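Local coordinates for putative ABC transporter, periplasmic binding protein, amino acid (Neisseria gonorrhoeae, PDB 2YJP), which probably captures L-cysteine in the periplasm and delivers it to an ABC transporter, at residues Ala45-Glu53 with Gly246-Val254. The protein carries 1 engineered substitution. Sequence-based numbering, arbitrary orientation.
Sequences AATVAAIKE and GNADLLNWV. With ZN (zinc ion), chain I.
Asn247 opens the contact by donating from ND2 to Ala46 O at 2.8 Å. The N-H points almost straight at the oxygen (173°), which lies in the amide plane of Asn247, yet the donor stands above the carbonyl plane of Ala46 instead of within it. With CG anti to the backbone N (chi1 -170°), the amide reaches across to 45-53 while OD1, on its other branch, accepts a weak bond from Leu250 N and N-caps helix 248-254. Asp249, in the first turn of the same helix, addresses the other N-terminus: its OD2 is met by Val48 N at 2.8 Å, nearly along the C-O axis, and the same oxygen accepts from a water that in turn accepts from Ala49 N. Thr47 CB packs beside it, while Thr47 OG1, turned between its own backbone N and carbonyl carbon, takes Ala50 N at 3.0 Å as the N-cap. Leu250 lays CB and CD2 against Ala46 O, and Leu250 CD1 and CD2 each lie 4.0 Å from Ile51 CD1, the side chains crossing at about a right angle. Trp253 receives Val48 CG2 on CB at 3.6 Å, and this methyl approaches the indole obliquely near CG. The short axes run 85° apart, 9.9 Å at closest approach, so helix 48-54 packs crosswise on the start of helix 248-264, which follows strand 237-244 (Leu250 touches Val243), away from the cysteine pocket. Glu53, farther along, binds a zinc ion through OE1 and takes no part here. Chemically, the first-turn N-H groups of helix 48-53 are shared out among Thr47 OG1, Asp249 OD2 and the water; a carboxylate placed at this helix N-terminus would probably be stabilised in its charged form by the helix dipole.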
loop_
_atom_site.group_PDB
_atom_site.type_symbol
_atom_site.label_atom_id
_atom_site.label_comp_id
_atom_site.label_asym_id
_atom_site.label_seq_id
_atom_site.Cartn_x
_atom_site.Cartn_y
_atom_site.Cartn_z
ATOM N N ALA A 45 21.800 7.054 8.224
ATOM C CA ALA A 45 21.685 8.399 8.900
ATOM C C ALA A 45 20.272 9.003 8.855
ATOM O O ALA A 45 19.938 9.887 9.698
ATOM C CB ALA A 45 22.733 9.408 8.363
ATOM N N ALA A 46 19.427 8.577 7.911
ATOM C CA ALA A 46 19.740 7.771 6.710
ATOM C C ALA A 46 19.822 8.736 5.540
ATOM O O ALA A 46 18.877 8.859 4.769
ATOM C CB ALA A 46 18.632 6.775 6.448
ATOM N N THR A 47 20.917 9.473 5.461
ATOM C CA THR A 47 21.095 10.467 4.415
ATOM C C THR A 47 21.539 9.790 3.098
ATOM O O THR A 47 21.983 8.636 3.073
ATOM C CB THR A 47 22.179 11.523 4.810
ATOM O OG1 THR A 47 23.430 10.839 4.959
ATOM C CG2 THR A 47 21.849 12.254 6.110
ATOM N N VAL A 48 21.439 10.529 2.008
ATOM C CA VAL A 48 21.948 10.096 0.714
ATOM C C VAL A 48 23.392 9.594 0.891
ATOM O O VAL A 48 23.677 8.448 0.636
ATOM C CB VAL A 48 21.833 11.237 -0.350
ATOM C CG1 VAL A 48 22.779 11.010 -1.533
ATOM C CG2 VAL A 48 20.340 11.383 -0.795
ATOM N N ALA A 49 24.286 10.448 1.380
ATOM C CA ALA A 49 25.666 10.058 1.584
ATOM C C ALA A 49 25.799 8.798 2.443
ATOM O O ALA A 49 26.586 7.902 2.112
ATOM C CB ALA A 49 26.509 11.219 2.149
ATOM N N ALA A 50 25.059 8.726 3.549
ATOM C CA ALA A 50 25.209 7.579 4.457
ATOM C C ALA A 50 24.798 6.280 3.758
ATOM O O ALA A 50 25.420 5.259 3.936
ATOM C CB ALA A 50 24.422 7.776 5.724
ATOM N N ILE A 51 23.745 6.342 2.960
ATOM C CA ILE A 51 23.297 5.187 2.240
ATOM C C ILE A 51 24.270 4.793 1.140
ATOM O O ILE A 51 24.471 3.602 0.920
ATOM C CB ILE A 51 21.882 5.384 1.692
ATOM C CG1 ILE A 51 20.850 5.412 2.852
ATOM C CG2 ILE A 51 21.533 4.258 0.669
ATOM C CD1 ILE A 51 19.569 6.104 2.494
ATOM N N LYS A 52 24.881 5.771 0.463
ATOM C CA LYS A 52 25.856 5.463 -0.603
ATOM C C LYS A 52 27.009 4.712 0.049
ATOM O O LYS A 52 27.546 3.794 -0.537
ATOM C CB LYS A 52 26.336 6.716 -1.370
ATOM C CG LYS A 52 25.257 7.315 -2.307
ATOM C CD LYS A 52 25.789 8.482 -3.118
ATOM C CE LYS A 52 25.083 8.578 -4.478
ATOM N NZ LYS A 52 25.352 9.905 -5.117
ATOM N N GLU A 53 27.312 5.049 1.306
ATOM C CA GLU A 53 28.454 4.478 1.998
ATOM C C GLU A 53 28.212 3.021 2.366
ATOM O O GLU A 53 29.076 2.171 2.227
ATOM C CB GLU A 53 28.759 5.272 3.254
ATOM C CG GLU A 53 29.933 4.752 4.041
ATOM C CD GLU A 53 30.506 5.825 4.916
ATOM O OE1 GLU A 53 29.799 6.320 5.828
ATOM O OE2 GLU A 53 31.663 6.206 4.676
ATOM N N GLY A 246 12.091 14.414 9.774
ATOM C CA GLY A 246 13.315 15.202 9.806
ATOM C C GLY A 246 14.399 14.829 8.821
ATOM O O GLY A 246 15.402 15.555 8.692
ATOM N N ASN A 247 14.230 13.741 8.084
ATOM C CA ASN A 247 15.270 13.350 7.162
ATOM C C ASN A 247 15.132 14.094 5.834
ATOM O O ASN A 247 14.787 13.487 4.831
ATOM C CB ASN A 247 15.280 11.828 6.963
ATOM C CG ASN A 247 16.508 11.342 6.179
ATOM O OD1 ASN A 247 17.364 12.147 5.779
ATOM N ND2 ASN A 247 16.605 10.009 5.969
ATOM N N ALA A 248 15.448 15.392 5.825
ATOM C CA ALA A 248 15.200 16.241 4.660
ATOM C C ALA A 248 16.121 15.908 3.492
ATOM O O ALA A 248 15.789 16.117 2.317
ATOM C CB ALA A 248 15.375 17.697 5.029
ATOM N N ASP A 249 17.286 15.383 3.818
ATOM C CA ASP A 249 18.231 15.009 2.792
ATOM C C ASP A 249 17.692 13.884 1.879
ATOM O O ASP A 249 17.730 14.024 0.638
ATOM C CB ASP A 249 19.592 14.657 3.402
ATOM C CG ASP A 249 20.638 14.470 2.363
ATOM O OD1 ASP A 249 21.032 15.450 1.685
ATOM O OD2 ASP A 249 21.084 13.331 2.203
ATOM N N LEU A 250 17.204 12.795 2.482
ATOM C CA LEU A 250 16.647 11.677 1.717
ATOM C C LEU A 250 15.278 12.022 1.101
ATOM O O LEU A 250 14.975 11.614 -0.033
ATOM C CB LEU A 250 16.518 10.420 2.565
ATOM C CG LEU A 250 16.228 9.105 1.774
ATOM C CD1 LEU A 250 17.251 8.742 0.668
ATOM C CD2 LEU A 250 16.046 7.940 2.733
ATOM N N LEU A 251 14.478 12.771 1.872
ATOM C CA LEU A 251 13.223 13.309 1.417
ATOM C C LEU A 251 13.407 14.095 0.117
ATOM O O LEU A 251 12.683 13.869 -0.868
ATOM C CB LEU A 251 12.588 14.206 2.498
ATOM C CG LEU A 251 11.253 14.803 2.065
ATOM C CD1 LEU A 251 10.165 13.630 1.870
ATOM C CD2 LEU A 251 10.734 15.906 3.055
ATOM N N ASN A 252 14.352 15.050 0.132
ATOM C CA ASN A 252 14.556 15.883 -1.030
ATOM C C ASN A 252 14.998 15.077 -2.281
ATOM O O ASN A 252 14.497 15.313 -3.398
ATOM C CB ASN A 252 15.553 16.990 -0.729
ATOM C CG ASN A 252 15.823 17.825 -1.933
ATOM O OD1 ASN A 252 14.890 18.338 -2.575
ATOM N ND2 ASN A 252 17.075 17.936 -2.285
ATOM N N TRP A 253 15.890 14.100 -2.066
ATOM C CA TRP A 253 16.307 13.190 -3.123
ATOM C C TRP A 253 15.180 12.326 -3.667
ATOM O O TRP A 253 15.037 12.219 -4.891
ATOM C CB TRP A 253 17.429 12.287 -2.632
ATOM C CG TRP A 253 18.006 11.512 -3.731
ATOM C CD1 TRP A 253 18.931 11.931 -4.650
ATOM C CD2 TRP A 253 17.669 10.178 -4.079
ATOM N NE1 TRP A 253 19.211 10.905 -5.524
ATOM C CE2 TRP A 253 18.451 9.822 -5.192
ATOM C CE3 TRP A 253 16.803 9.229 -3.532
ATOM C CZ2 TRP A 253 18.363 8.561 -5.794
ATOM C CZ3 TRP A 253 16.718 7.988 -4.126
ATOM C CH2 TRP A 253 17.482 7.663 -5.243
ATOM N N VAL A 254 14.380 11.733 -2.769
ATOM C CA VAL A 254 13.167 10.976 -3.146
ATOM C C VAL A 254 12.178 11.795 -3.988
ATOM O O VAL A 254 11.713 11.323 -5.036
ATOM C CB VAL A 254 12.473 10.261 -1.945
ATOM C CG1 VAL A 254 11.231 9.451 -2.401
ATOM C CG2 VAL A 254 13.419 9.244 -1.307
HETATM ZN ZN ZN I . 31.299 5.981 7.771
HETATM O O HOH W 1 23.843 13.307 2.050
#